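Local coordinates for D-alanyl transferase DltD (Enterococcus faecalis, PDB 6O93), which probably takes part in the D-alanylation of lipoteichoic acid during Gram-positive cell wall biogenesis, as a DltD-family member of the SGNH hydrolase clan, at residues K229-A234 with E340-A345; N244-Q249 with A345-L350; D275-L280 with Q324-T329; Q282-N287 with L374-D379. All coordinates share one frame; numbering follows the deposited sequence.

How the contacts relate
Contacts 1 and 2 share Ala345 and pin neighbouring parts of the loop between strand 331-333 and helix 352-367 against two successive helices, 220-233 and 244-251. Contacts 3 and 4 both use helix 272-285, and their centres lie about 8 Å apart; the pairs sit well apart, with about 14 Å between the nearest atoms of contacts 2 and 3. Contacts 2 and 3 are buried, contact 1 is partly buried and contact 4 lies at the surface. Chemistry follows place: contact 3 joins a paired amide to apolar packing, and contact 2 stacks a ring on a hydrogen-bonded carboxylate, whereas contacts 1 and 4 each set an alanine methyl against a tyrosine ring, contact 4 adding Ile378 and an asparagine-leucine contact.

Contact 1 (K229-A234 with E340-A345); sequences KIAAKA and ERYFMA
Tyr342 turns its CG anti to its own carbonyl carbon and beside the backbone N (chi1 -44°), which lays the ring alongside helix 220-233 at Ala231 and Ala232. The backbone prepares this: Glu340 to Phe343 form a type II beta turn, and Tyr342 occupies its third position with a positive phi of 65°, a place often taken by glycine. Here the turn pushes a large side chain outward to the helix. The methyl CB of Ala231 meets the near side of the ring obliquely, 3.6 Å from Tyr342 CD1, and also touches the start of the side chain, with Ala231 CB 3.7 Å from Tyr342 CB. One residue on, the contact moves toward the phenol end: Ala232 CA lies 4.1 Å from Tyr342 CE1, and Ala232 CB is the same distance from Tyr342 OH. Alanine suits both positions because its short side chain lets the loop come close, the CA atoms of Ala231 and Tyr342 being 6.0 Å apart. Within the turn, Arg341 CB stands 3.7 Å above the plane of the Tyr342 ring, toward its rim. The backbone N of Tyr342 is held by the Glu241 carboxylate, and Trp352 of helix 352-367 also packs on Ala231. Since no hydrogen bond crosses between the segments, attachment here depends on shape and van der Waals contact, while polar partners outside them hold the turn in place.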
loop_
_atom_site.group_PDB
_atom_site.type_symbol
_atom_site.label_atom_id
_atom_site.label_comp_id
_atom_site.label_asym_id
_atom_site.label_seq_id
_atom_site.Cartn_x
_atom_site.Cartn_y
_atom_site.Cartn_z
ATOM N N LYS A 229 -10.246 4.116 -25.553
ATOM C CA LYS A 229 -10.932 5.278 -26.106
ATOM C C LYS A 229 -11.008 6.407 -25.085
ATOM O O LYS A 229 -10.710 7.565 -25.400
ATOM C CB LYS A 229 -12.331 4.883 -26.580
ATOM C CG LYS A 229 -12.336 3.885 -27.727
ATOM C CD LYS A 229 -13.753 3.505 -28.125
ATOM C CE LYS A 229 -13.762 2.529 -29.291
ATOM N NZ LYS A 229 -15.146 2.125 -29.671
ATOM N N ILE A 230 -11.405 6.091 -23.850
ATOM C CA ILE A 230 -11.498 7.118 -22.815
ATOM C C ILE A 230 -10.121 7.690 -22.508
ATOM O O ILE A 230 -9.951 8.909 -22.387
ATOM C CB ILE A 230 -12.170 6.544 -21.552
ATOM C CG1 ILE A 230 -13.675 6.383 -21.787
ATOM C CG2 ILE A 230 -11.887 7.436 -20.344
ATOM C CD1 ILE A 230 -14.409 5.663 -20.668
ATOM N N ALA A 231 -9.115 6.822 -22.382
ATOM C CA ALA A 231 -7.766 7.290 -22.086
ATOM C C ALA A 231 -7.242 8.208 -23.184
ATOM O O ALA A 231 -6.600 9.226 -22.897
ATOM C CB ALA A 231 -6.830 6.097 -21.898
ATOM N N ALA A 232 -7.507 7.867 -24.449
ATOM C CA ALA A 232 -6.990 8.662 -25.558
ATOM C C ALA A 232 -7.452 10.112 -25.478
ATOM O O ALA A 232 -6.730 11.016 -25.912
ATOM C CB ALA A 232 -7.415 8.043 -26.890
ATOM N N LYS A 233 -8.646 10.354 -24.931
ATOM C CA LYS A 233 -9.121 11.724 -24.764
ATOM C C LYS A 233 -8.280 12.484 -23.745
ATOM O O LYS A 233 -8.025 13.683 -23.915
ATOM C CB LYS A 233 -10.586 11.724 -24.325
ATOM C CG LYS A 233 -11.587 11.349 -25.401
ATOM C CD LYS A 233 -12.990 11.250 -24.811
ATOM C CE LYS A 233 -14.060 11.136 -25.885
ATOM N NZ LYS A 233 -15.424 11.041 -25.293
ATOM N N ALA A 234 -7.838 11.809 -22.685
ATOM C CA ALA A 234 -7.288 12.468 -21.509
ATOM C C ALA A 234 -5.763 12.525 -21.497
ATOM O O ALA A 234 -5.179 12.824 -20.451
ATOM C CB ALA A 234 -7.782 11.764 -20.244
ATOM N N GLU A 340 2.573 -1.304 -22.771
ATOM C CA GLU A 340 1.137 -1.414 -22.988
ATOM C C GLU A 340 0.510 -0.024 -22.958
ATOM O O GLU A 340 0.626 0.697 -21.961
ATOM C CB GLU A 340 0.508 -2.313 -21.926
ATOM C CG GLU A 340 -0.870 -2.839 -22.293
ATOM C CD GLU A 340 -0.827 -3.825 -23.444
ATOM O OE1 GLU A 340 0.247 -4.414 -23.686
ATOM O OE2 GLU A 340 -1.867 -4.010 -24.110
ATOM N N ARG A 341 -0.152 0.351 -24.048
ATOM C CA ARG A 341 -0.705 1.692 -24.165
ATOM C C ARG A 341 -1.893 1.874 -23.227
ATOM O O ARG A 341 -2.692 0.956 -23.023
ATOM C CB ARG A 341 -1.132 1.961 -25.608
ATOM C CG ARG A 341 -0.037 1.704 -26.631
ATOM C CD ARG A 341 -0.525 1.964 -28.046
ATOM N NE ARG A 341 -0.921 3.356 -28.241
ATOM C CZ ARG A 341 -1.311 3.867 -29.404
ATOM N NH1 ARG A 341 -1.360 3.103 -30.488
ATOM N NH2 ARG A 341 -1.653 5.147 -29.484
ATOM N N TYR A 342 -2.003 3.073 -22.655
ATOM C CA TYR A 342 -3.105 3.448 -21.772
ATOM C C TYR A 342 -3.124 2.626 -20.487
ATOM O O TYR A 342 -4.134 2.604 -19.775
ATOM C CB TYR A 342 -4.451 3.325 -22.495
ATOM C CG TYR A 342 -4.437 3.885 -23.899
ATOM C CD1 TYR A 342 -4.172 5.229 -24.128
ATOM C CD2 TYR A 342 -4.689 3.071 -24.995
ATOM C CE1 TYR A 342 -4.156 5.746 -25.410
ATOM C CE2 TYR A 342 -4.676 3.579 -26.282
ATOM C CZ TYR A 342 -4.409 4.917 -26.483
ATOM O OH TYR A 342 -4.394 5.427 -27.761
ATOM N N PHE A 343 -2.016 1.953 -20.173
ATOM C CA PHE A 343 -1.936 1.144 -18.961
ATOM C C PHE A 343 -1.780 2.016 -17.720
ATOM O O PHE A 343 -2.385 1.738 -16.678
ATOM C CB PHE A 343 -0.766 0.165 -19.077
ATOM C CG PHE A 343 -0.898 -1.059 -18.213
ATOM C CD1 PHE A 343 -1.627 -2.154 -18.647
ATOM C CD2 PHE A 343 -0.275 -1.124 -16.980
ATOM C CE1 PHE A 343 -1.743 -3.289 -17.862
ATOM C CE2 PHE A 343 -0.385 -2.255 -16.190
ATOM C CZ PHE A 343 -1.120 -3.340 -16.634
ATOM N N MET A 344 -0.981 3.071 -17.820
ATOM C CA MET A 344 -0.702 3.959 -16.705
ATOM C C MET A 344 -1.504 5.247 -16.841
ATOM O O MET A 344 -1.863 5.665 -17.945
ATOM C CB MET A 344 0.792 4.285 -16.640
ATOM C CG MET A 344 1.686 3.058 -16.609
ATOM S SD MET A 344 1.318 1.977 -15.218
ATOM C CE MET A 344 2.037 2.900 -13.857
ATOM N N ALA A 345 -1.790 5.870 -15.697
ATOM C CA ALA A 345 -2.457 7.166 -15.699
ATOM C C ALA A 345 -1.477 8.295 -15.975
ATOM O O ALA A 345 -1.860 9.319 -16.548
ATOM C CB ALA A 345 -3.159 7.403 -14.361
#

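Contact 2 (N244-Q249 with A345-L350); sequences NGFYRQ and ADTIHL. With PO4 (phosphate ion), chain G.
Phe246 of helix 244-251 stacks on Asp346, whose bond to His349, with that of His349 NE2 to Ser47 OG, fits a Ser-His-Asp triad as in SGNH hydrolases; a catalytic role is probable but inferred. The tight part is the ring face: Asp346 CB sits 3.6 Å from the ring centroid, only 12° off the normal, and the carboxylate lies 20° from parallel with the ring. A flat apolar ring suits this place, covering the carboxylate without competing for its donors. Three bonds grip Asp346 OD1: the N of Ile348, closing an Asx turn, the N of His349, and His349 ND1, on the syn side at 2.8 Å, with OD1 close to the imidazole plane. The looser side lies toward the ligand, where Phe246 CZ only brushes Thr347 OG1 at 3.6 Å. Farther along the helix, Arg248 and Gln249 are exposed and poorly ordered. A phosphate, probably from the crystallisation liquor, bonds Trp301 NE1 and also Thr347 OG1, whose modelled 2.5 Å to phosphate O2 is doubtfully short.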
loop_
_atom_site.group_PDB
_atom_site.type_symbol
_atom_site.label_atom_id
_atom_site.label_comp_id
_atom_site.label_asym_id
_atom_site.label_seq_id
_atom_site.Cartn_x
_atom_site.Cartn_y
_atom_site.Cartn_z
ATOM N N ASN A 244 -3.433 14.817 -18.903
ATOM C CA ASN A 244 -3.212 16.223 -19.233
ATOM C C ASN A 244 -2.877 17.041 -17.993
ATOM O O ASN A 244 -1.889 17.785 -17.976
ATOM C CB ASN A 244 -4.447 16.795 -19.933
ATOM C CG ASN A 244 -4.656 16.211 -21.315
ATOM O OD1 ASN A 244 -3.720 15.711 -21.939
ATOM N ND2 ASN A 244 -5.889 16.277 -21.804
ATOM N N GLY A 245 -3.693 16.922 -16.944
ATOM C CA GLY A 245 -3.451 17.697 -15.737
ATOM C C GLY A 245 -2.103 17.393 -15.113
ATOM O O GLY A 245 -1.336 18.300 -14.783
ATOM N N PHE A 246 -1.798 16.105 -14.942
ATOM C CA PHE A 246 -0.510 15.711 -14.385
ATOM C C PHE A 246 0.641 16.278 -15.209
ATOM O O PHE A 246 1.656 16.717 -14.655
ATOM C CB PHE A 246 -0.433 14.184 -14.320
ATOM C CG PHE A 246 0.759 13.656 -13.565
ATOM C CD1 PHE A 246 2.010 13.602 -14.162
ATOM C CD2 PHE A 246 0.619 13.188 -12.269
ATOM C CE1 PHE A 246 3.101 13.107 -13.471
ATOM C CE2 PHE A 246 1.706 12.691 -11.577
ATOM C CZ PHE A 246 2.948 12.650 -12.179
ATOM N N TYR A 247 0.496 16.293 -16.536
ATOM C CA TYR A 247 1.597 16.710 -17.399
ATOM C C TYR A 247 1.843 18.211 -17.301
ATOM O O TYR A 247 2.971 18.650 -17.056
ATOM C CB TYR A 247 1.314 16.308 -18.847
ATOM C CG TYR A 247 2.408 16.717 -19.806
ATOM C CD1 TYR A 247 3.530 15.920 -19.989
ATOM C CD2 TYR A 247 2.324 17.904 -20.522
ATOM C CE1 TYR A 247 4.537 16.291 -20.860
ATOM C CE2 TYR A 247 3.326 18.284 -21.397
ATOM C CZ TYR A 247 4.431 17.473 -21.560
ATOM O OH TYR A 247 5.432 17.842 -22.430
ATOM N N ARG A 248 0.798 19.018 -17.501
ATOM C CA ARG A 248 0.972 20.466 -17.513
ATOM C C ARG A 248 1.386 21.017 -16.154
ATOM O O ARG A 248 1.939 22.120 -16.092
ATOM C CB ARG A 248 -0.317 21.149 -17.979
ATOM C CG ARG A 248 -1.515 20.908 -17.077
ATOM C CD ARG A 248 -2.800 21.425 -17.710
ATOM N NE ARG A 248 -3.986 20.894 -17.044
ATOM C CZ ARG A 248 -5.224 21.000 -17.520
ATOM N NH1 ARG A 248 -5.449 21.623 -18.668
ATOM N NH2 ARG A 248 -6.241 20.480 -16.844
ATOM N N GLN A 249 1.143 20.278 -15.072
ATOM C CA GLN A 249 1.458 20.757 -13.731
ATOM C C GLN A 249 2.808 20.281 -13.215
ATOM O O GLN A 249 3.446 21.002 -12.441
ATOM C CB GLN A 249 0.373 20.313 -12.741
ATOM C CG GLN A 249 -0.980 20.972 -12.950
ATOM C CD GLN A 249 -2.008 20.517 -11.931
ATOM O OE1 GLN A 249 -1.727 19.667 -11.086
ATOM N NE2 GLN A 249 -3.209 21.083 -12.006
ATOM N N ALA A 345 -1.790 5.870 -15.697
ATOM C CA ALA A 345 -2.457 7.166 -15.699
ATOM C C ALA A 345 -1.477 8.295 -15.975
ATOM O O ALA A 345 -1.860 9.319 -16.548
ATOM C CB ALA A 345 -3.159 7.403 -14.361
ATOM N N ASP A 346 -0.220 8.123 -15.580
ATOM C CA ASP A 346 0.792 9.149 -15.776
ATOM C C ASP A 346 2.167 8.497 -15.840
ATOM O O ASP A 346 2.387 7.600 -16.660
ATOM C CB ASP A 346 0.707 10.198 -14.661
ATOM C CG ASP A 346 0.587 9.576 -13.282
ATOM O OD1 ASP A 346 1.478 8.790 -12.894
ATOM O OD2 ASP A 346 -0.403 9.879 -12.582
ATOM N N THR A 347 3.097 8.918 -14.983
ATOM C CA THR A 347 4.458 8.408 -15.070
ATOM C C THR A 347 4.616 7.079 -14.341
ATOM O O THR A 347 5.271 6.167 -14.856
ATOM C CB THR A 347 5.438 9.438 -14.509
ATOM O OG1 THR A 347 5.002 9.856 -13.209
ATOM C CG2 THR A 347 5.530 10.647 -15.431
ATOM N N ILE A 348 4.018 6.939 -13.159
ATOM C CA ILE A 348 4.288 5.776 -12.321
ATOM C C ILE A 348 3.015 5.191 -11.723
ATOM O O ILE A 348 3.056 4.140 -11.076
ATOM C CB ILE A 348 5.282 6.137 -11.201
ATOM C CG1 ILE A 348 4.713 7.255 -10.321
ATOM C CG2 ILE A 348 6.624 6.554 -11.792
ATOM C CD1 ILE A 348 5.546 7.537 -9.088
ATOM N N HIS A 349 1.880 5.853 -11.929
ATOM C CA HIS A 349 0.627 5.462 -11.294
ATOM C C HIS A 349 -0.241 4.668 -12.264
ATOM O O HIS A 349 -0.431 5.077 -13.414
ATOM C CB HIS A 349 -0.131 6.693 -10.797
ATOM C CG HIS A 349 0.627 7.493 -9.785
ATOM N ND1 HIS A 349 1.323 8.637 -10.110
ATOM C CD2 HIS A 349 0.808 7.306 -8.457
ATOM C CE1 HIS A 349 1.896 9.125 -9.023
ATOM N NE2 HIS A 349 1.599 8.336 -8.007
ATOM N N LEU A 350 -0.767 3.536 -11.790
ATOM C CA LEU A 350 -1.681 2.733 -12.587
ATOM C C LEU A 350 -2.834 3.587 -13.094
ATOM O O LEU A 350 -3.296 4.510 -12.416
ATOM C CB LEU A 350 -2.230 1.564 -11.763
ATOM C CG LEU A 350 -1.274 0.401 -11.495
ATOM C CD1 LEU A 350 -1.834 -0.499 -10.403
ATOM C CD2 LEU A 350 -1.029 -0.393 -12.766
HETATM P P PO4 G . 8.528 10.460 -12.155
HETATM O O1 PO4 G . 9.146 10.093 -10.825
HETATM O O2 PO4 G . 7.032 10.596 -11.992
HETATM O O3 PO4 G . 8.835 9.379 -13.162
HETATM O O4 PO4 G . 9.101 11.773 -12.636
#

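Contact 3 (D275-L280 with Q324-T329); sequences DFQAAL and QEQGFT
Leu280, Gln326 and Phe328 bury most of the surface here, joining helix 272-285 to the end of a beta-alpha-beta crossover, where helix 309-324 turns toward strand 331-333. That helix closes with a Schellman motif, and Gly327, at a phi of 102°, is its C-prime residue; glycine, with no CB, suits these backbone angles. The turn aims both flanking residues, Gln326 and Phe328, at helix 272-285. Gln326 meets Gln277 from the opposite direction, and their amides pair in one nearly shared plane, 16° apart. Gln326 NE2 gives a nearly straight bond of 3.0 Å to Gln277 OE1, and Gln277 NE2 returns one of 2.9 Å to Gln326 OE1, each reaching a lone pair in the carbonyl plane. Glutamine suits such a buried place because one amide both gives and takes. Gln277 reaches across through a chain bent at its second torsion (chi2 63°), whereas Gln326 extends straight beyond CG. The pair is gripped further: Gln326 OE1 also accepts from the N of Asp379, and Gln322 bonds both amides. Beside it the chemistry turns apolar. Leu280 CD1 packs 4.0 Å from Gln326 NE2, while Leu280 CD2 lies over one face of the Phe328 ring as a CH-pi contact, 4.0 Å from the centroid. The far end of that ring also reaches the helix backbone, with Phe328 CZ 3.6 Å from Leu280 O.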
loop_
_atom_site.group_PDB
_atom_site.type_symbol
_atom_site.label_atom_id
_atom_site.label_comp_id
_atom_site.label_asym_id
_atom_site.label_seq_id
_atom_site.Cartn_x
_atom_site.Cartn_y
_atom_site.Cartn_z
ATOM N N ASP A 275 11.683 -3.645 5.421
ATOM C CA ASP A 275 10.380 -3.149 5.852
ATOM C C ASP A 275 9.257 -3.934 5.187
ATOM O O ASP A 275 8.216 -4.193 5.803
ATOM C CB ASP A 275 10.252 -1.660 5.534
ATOM C CG ASP A 275 11.256 -0.816 6.284
ATOM O OD1 ASP A 275 11.966 -1.361 7.156
ATOM O OD2 ASP A 275 11.339 0.397 5.997
ATOM N N PHE A 276 9.455 -4.317 3.924
ATOM C CA PHE A 276 8.490 -5.168 3.240
ATOM C C PHE A 276 8.366 -6.515 3.934
ATOM O O PHE A 276 7.263 -7.058 4.065
ATOM C CB PHE A 276 8.909 -5.339 1.781
ATOM C CG PHE A 276 7.976 -6.189 0.973
ATOM C CD1 PHE A 276 6.617 -5.926 0.951
ATOM C CD2 PHE A 276 8.463 -7.237 0.214
ATOM C CE1 PHE A 276 5.761 -6.704 0.199
ATOM C CE2 PHE A 276 7.609 -8.016 -0.544
ATOM C CZ PHE A 276 6.257 -7.748 -0.550
ATOM N N GLN A 277 9.492 -7.070 4.391
ATOM C CA GLN A 277 9.451 -8.314 5.151
ATOM C C GLN A 277 8.600 -8.161 6.404
ATOM O O GLN A 277 7.890 -9.093 6.800
ATOM C CB GLN A 277 10.871 -8.748 5.514
ATOM C CG GLN A 277 10.949 -10.052 6.298
ATOM C CD GLN A 277 10.425 -11.236 5.507
ATOM O OE1 GLN A 277 10.082 -11.109 4.332
ATOM N NE2 GLN A 277 10.365 -12.396 6.149
ATOM N N ALA A 278 8.661 -6.992 7.046
ATOM C CA ALA A 278 7.850 -6.769 8.238
ATOM C C ALA A 278 6.366 -6.897 7.919
ATOM O O ALA A 278 5.607 -7.499 8.688
ATOM C CB ALA A 278 8.156 -5.395 8.833
ATOM N N ALA A 279 5.934 -6.342 6.785
ATOM C CA ALA A 279 4.535 -6.463 6.391
ATOM C C ALA A 279 4.182 -7.906 6.059
ATOM O O ALA A 279 3.077 -8.367 6.369
ATOM C CB ALA A 279 4.247 -5.551 5.199
ATOM N N LEU A 280 5.109 -8.638 5.440
ATOM C CA LEU A 280 4.852 -10.032 5.096
ATOM C C LEU A 280 4.681 -10.891 6.344
ATOM O O LEU A 280 3.799 -11.759 6.391
ATOM C CB LEU A 280 5.986 -10.573 4.227
ATOM C CG LEU A 280 6.134 -9.946 2.840
ATOM C CD1 LEU A 280 7.384 -10.479 2.153
ATOM C CD2 LEU A 280 4.897 -10.211 1.992
ATOM N N GLN A 324 7.682 -15.616 -3.287
ATOM C CA GLN A 324 7.515 -17.034 -3.594
ATOM C C GLN A 324 8.296 -17.913 -2.625
ATOM O O GLN A 324 7.819 -18.978 -2.219
ATOM C CB GLN A 324 7.957 -17.309 -5.031
ATOM C CG GLN A 324 7.038 -16.726 -6.089
ATOM C CD GLN A 324 5.829 -17.600 -6.354
ATOM O OE1 GLN A 324 5.699 -18.688 -5.791
ATOM N NE2 GLN A 324 4.938 -17.132 -7.221
ATOM N N GLU A 325 9.501 -17.485 -2.247
ATOM C CA GLU A 325 10.330 -18.281 -1.351
ATOM C C GLU A 325 9.645 -18.551 -0.018
ATOM O O GLU A 325 9.972 -19.544 0.643
ATOM C CB GLU A 325 11.668 -17.568 -1.130
ATOM C CG GLU A 325 12.588 -18.214 -0.110
ATOM C CD GLU A 325 13.068 -19.587 -0.526
ATOM O OE1 GLU A 325 12.747 -20.027 -1.653
ATOM O OE2 GLU A 325 13.777 -20.225 0.281
ATOM N N GLN A 326 8.699 -17.706 0.387
ATOM C CA GLN A 326 8.071 -17.811 1.698
ATOM C C GLN A 326 6.611 -18.241 1.626
ATOM O O GLN A 326 5.925 -18.234 2.654
ATOM C CB GLN A 326 8.191 -16.477 2.437
ATOM C CG GLN A 326 9.628 -16.055 2.690
ATOM C CD GLN A 326 9.735 -14.777 3.499
ATOM O OE1 GLN A 326 9.846 -14.813 4.727
ATOM N NE2 GLN A 326 9.708 -13.640 2.814
ATOM N N GLY A 327 6.119 -18.617 0.448
ATOM C CA GLY A 327 4.774 -19.136 0.309
ATOM C C GLY A 327 3.753 -18.157 -0.228
ATOM O O GLY A 327 2.568 -18.509 -0.301
ATOM N N PHE A 328 4.163 -16.947 -0.594
ATOM C CA PHE A 328 3.264 -15.976 -1.215
ATOM C C PHE A 328 3.303 -16.216 -2.719
ATOM O O PHE A 328 4.245 -15.805 -3.401
ATOM C CB PHE A 328 3.677 -14.550 -0.863
ATOM C CG PHE A 328 3.608 -14.242 0.606
ATOM C CD1 PHE A 328 2.411 -13.864 1.193
ATOM C CD2 PHE A 328 4.741 -14.324 1.399
ATOM C CE1 PHE A 328 2.345 -13.576 2.542
ATOM C CE2 PHE A 328 4.683 -14.035 2.751
ATOM C CZ PHE A 328 3.484 -13.660 3.323
ATOM N N THR A 329 2.273 -16.885 -3.238
ATOM C CA THR A 329 2.248 -17.325 -4.626
ATOM C C THR A 329 1.223 -16.590 -5.481
ATOM O O THR A 329 1.129 -16.869 -6.681
ATOM C CB THR A 329 1.974 -18.835 -4.696
ATOM O OG1 THR A 329 0.676 -19.116 -4.162
ATOM C CG2 THR A 329 3.019 -19.605 -3.902
#

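Contact 4 (Q282-N287 with L374-D379)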
loop_
_atom_site.group_PDB
_atom_site.type_symbol
_atom_site.label_atom_id
_atom_site.label_comp_id
_atom_site.label_asym_id
_atom_site.label_seq_id
_atom_site.Cartn_x
_atom_site.Cartn_y
_atom_site.Cartn_z
ATOM N N GLN A 282 3.604 -9.915 9.285
ATOM C CA GLN A 282 2.314 -9.596 9.890
ATOM C C GLN A 282 1.173 -10.279 9.144
ATOM O O GLN A 282 0.222 -10.772 9.764
ATOM C CB GLN A 282 2.099 -8.082 9.916
ATOM C CG GLN A 282 3.089 -7.323 10.785
ATOM C CD GLN A 282 3.004 -7.712 12.251
ATOM O OE1 GLN A 282 1.920 -7.940 12.786
ATOM N NE2 GLN A 282 4.155 -7.794 12.905
ATOM N N LEU A 283 1.246 -10.311 7.811
ATOM C CA LEU A 283 0.201 -10.962 7.028
ATOM C C LEU A 283 0.198 -12.468 7.260
ATOM O O LEU A 283 -0.867 -13.077 7.408
ATOM C CB LEU A 283 0.390 -10.645 5.545
ATOM C CG LEU A 283 0.174 -9.176 5.174
ATOM C CD1 LEU A 283 0.857 -8.833 3.856
ATOM C CD2 LEU A 283 -1.318 -8.863 5.103
ATOM N N ALA A 284 1.381 -13.083 7.305
ATOM C CA ALA A 284 1.463 -14.525 7.515
ATOM C C ALA A 284 1.027 -14.918 8.920
ATOM O O ALA A 284 0.427 -15.985 9.101
ATOM C CB ALA A 284 2.888 -15.013 7.249
ATOM N N GLU A 285 1.316 -14.084 9.922
ATOM C CA GLU A 285 0.954 -14.426 11.294
ATOM C C GLU A 285 -0.557 -14.488 11.484
ATOM O O GLU A 285 -1.039 -15.224 12.351
ATOM C CB GLU A 285 1.565 -13.419 12.270
ATOM C CG GLU A 285 3.054 -13.614 12.491
ATOM C CD GLU A 285 3.677 -12.500 13.306
ATOM O OE1 GLU A 285 2.924 -11.690 13.890
ATOM O OE2 GLU A 285 4.923 -12.434 13.362
ATOM N N LYS A 286 -1.316 -13.734 10.690
ATOM C CA LYS A 286 -2.770 -13.743 10.764
ATOM C C LYS A 286 -3.401 -14.555 9.636
ATOM O O LYS A 286 -4.606 -14.437 9.393
ATOM C CB LYS A 286 -3.305 -12.309 10.759
ATOM C CG LYS A 286 -2.861 -11.475 11.959
ATOM C CD LYS A 286 -3.405 -12.033 13.268
ATOM C CE LYS A 286 -2.881 -11.263 14.465
ATOM N NZ LYS A 286 -3.237 -11.935 15.746
ATOM N N ASN A 287 -2.611 -15.378 8.948
ATOM C CA ASN A 287 -3.129 -16.279 7.920
ATOM C C ASN A 287 -3.916 -15.508 6.862
ATOM O O ASN A 287 -5.000 -15.918 6.447
ATOM C CB ASN A 287 -3.990 -17.380 8.546
ATOM C CG ASN A 287 -4.337 -18.482 7.564
ATOM O OD1 ASN A 287 -5.507 -18.705 7.250
ATOM N ND2 ASN A 287 -3.319 -19.174 7.069
ATOM N N LEU A 374 -2.911 -21.633 4.977
ATOM C CA LEU A 374 -1.907 -21.255 3.988
ATOM C C LEU A 374 -0.520 -21.725 4.420
ATOM O O LEU A 374 -0.128 -21.559 5.576
ATOM C CB LEU A 374 -1.907 -19.739 3.771
ATOM C CG LEU A 374 -3.206 -19.123 3.245
ATOM C CD1 LEU A 374 -3.105 -17.606 3.223
ATOM C CD2 LEU A 374 -3.538 -19.653 1.860
ATOM N N ALA A 375 0.224 -22.302 3.478
ATOM C CA ALA A 375 1.534 -22.884 3.771
ATOM C C ALA A 375 2.622 -21.820 3.614
ATOM O O ALA A 375 3.406 -21.807 2.663
ATOM C CB ALA A 375 1.792 -24.084 2.868
ATOM N N TYR A 376 2.660 -20.915 4.588
ATOM C CA TYR A 376 3.681 -19.877 4.631
ATOM C C TYR A 376 4.932 -20.402 5.324
ATOM O O TYR A 376 4.850 -21.149 6.301
ATOM C CB TYR A 376 3.166 -18.633 5.361
ATOM C CG TYR A 376 2.165 -17.816 4.574
ATOM C CD1 TYR A 376 2.362 -17.548 3.226
ATOM C CD2 TYR A 376 1.020 -17.315 5.180
ATOM C CE1 TYR A 376 1.450 -16.806 2.503
ATOM C CE2 TYR A 376 0.102 -16.569 4.466
ATOM C CZ TYR A 376 0.322 -16.318 3.126
ATOM O OH TYR A 376 -0.586 -15.576 2.408
ATOM N N GLN A 377 6.094 -20.004 4.802
ATOM C CA GLN A 377 7.388 -20.385 5.364
ATOM C C GLN A 377 8.221 -19.113 5.541
ATOM O O GLN A 377 9.165 -18.850 4.793
ATOM C CB GLN A 377 8.094 -21.413 4.477
ATOM C CG GLN A 377 7.364 -22.745 4.397
ATOM C CD GLN A 377 8.107 -23.773 3.566
ATOM O OE1 GLN A 377 9.093 -23.455 2.901
ATOM N NE2 GLN A 377 7.637 -25.014 3.602
ATOM N N ILE A 378 7.856 -18.320 6.549
ATOM C CA ILE A 378 8.546 -17.061 6.798
ATOM C C ILE A 378 9.986 -17.343 7.192
ATOM O O ILE A 378 10.264 -18.216 8.023
ATOM C CB ILE A 378 7.813 -16.258 7.882
ATOM C CG1 ILE A 378 6.445 -15.795 7.374
ATOM C CG2 ILE A 378 8.651 -15.066 8.321
ATOM C CD1 ILE A 378 6.505 -14.791 6.230
ATOM N N ASP A 379 10.910 -16.598 6.591
ATOM C CA ASP A 379 12.339 -16.714 6.867
ATOM C C ASP A 379 12.818 -15.361 7.378
ATOM O O ASP A 379 12.887 -14.395 6.612
ATOM C CB ASP A 379 13.102 -17.141 5.613
ATOM C CG ASP A 379 14.542 -17.519 5.902
ATOM O OD1 ASP A 379 15.107 -17.017 6.896
ATOM O OD2 ASP A 379 15.109 -18.320 5.129
#
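A Schellman motif ends helix 272-285 at Asn287, and Ala284 and Asn287 of this C-terminal turn receive the chain 374-379. Along that chain Leu374, Tyr376 and Ile378 aim at the helix end, while the intervening Ala375 and Gln377 point away. Ala284 CB takes two of the three: it meets Tyr376 CD2 obliquely at 3.6 Å, and it lies the same distance from Ile378 CG1. A methyl suits this spot, because it lets the aromatic and the branched chain close in side by side on the helix. Tyr376 reaches there with CG anti to its carbonyl carbon (chi1 -73°), and Leu374 CB sits 3.8 Å above the ring plane, offset toward the rim.

The helix end lies just before strand 289-294 of the parallel sheet in this SGNH-clan fold, and Tyr376 OH bonds the carbonyl of Val288 in that connection. Tyr376 also meets the ring of Phe328, the planes about 30° apart. Asn287, at a positive phi, is the C-prime residue; asparagine tolerates this conformation better than most residues. Its CG stands anti to the backbone N (chi1 -169°), which swings the amide toward the 374-379 chain. There the amide is divided between two neighbours: OD1 accepts from Asn96, which leaves ND2 to face the start of the ordered chain, Asn287 ND2 lying 3.6 Å from Leu374 CB and 3.3 Å from Leu374 N.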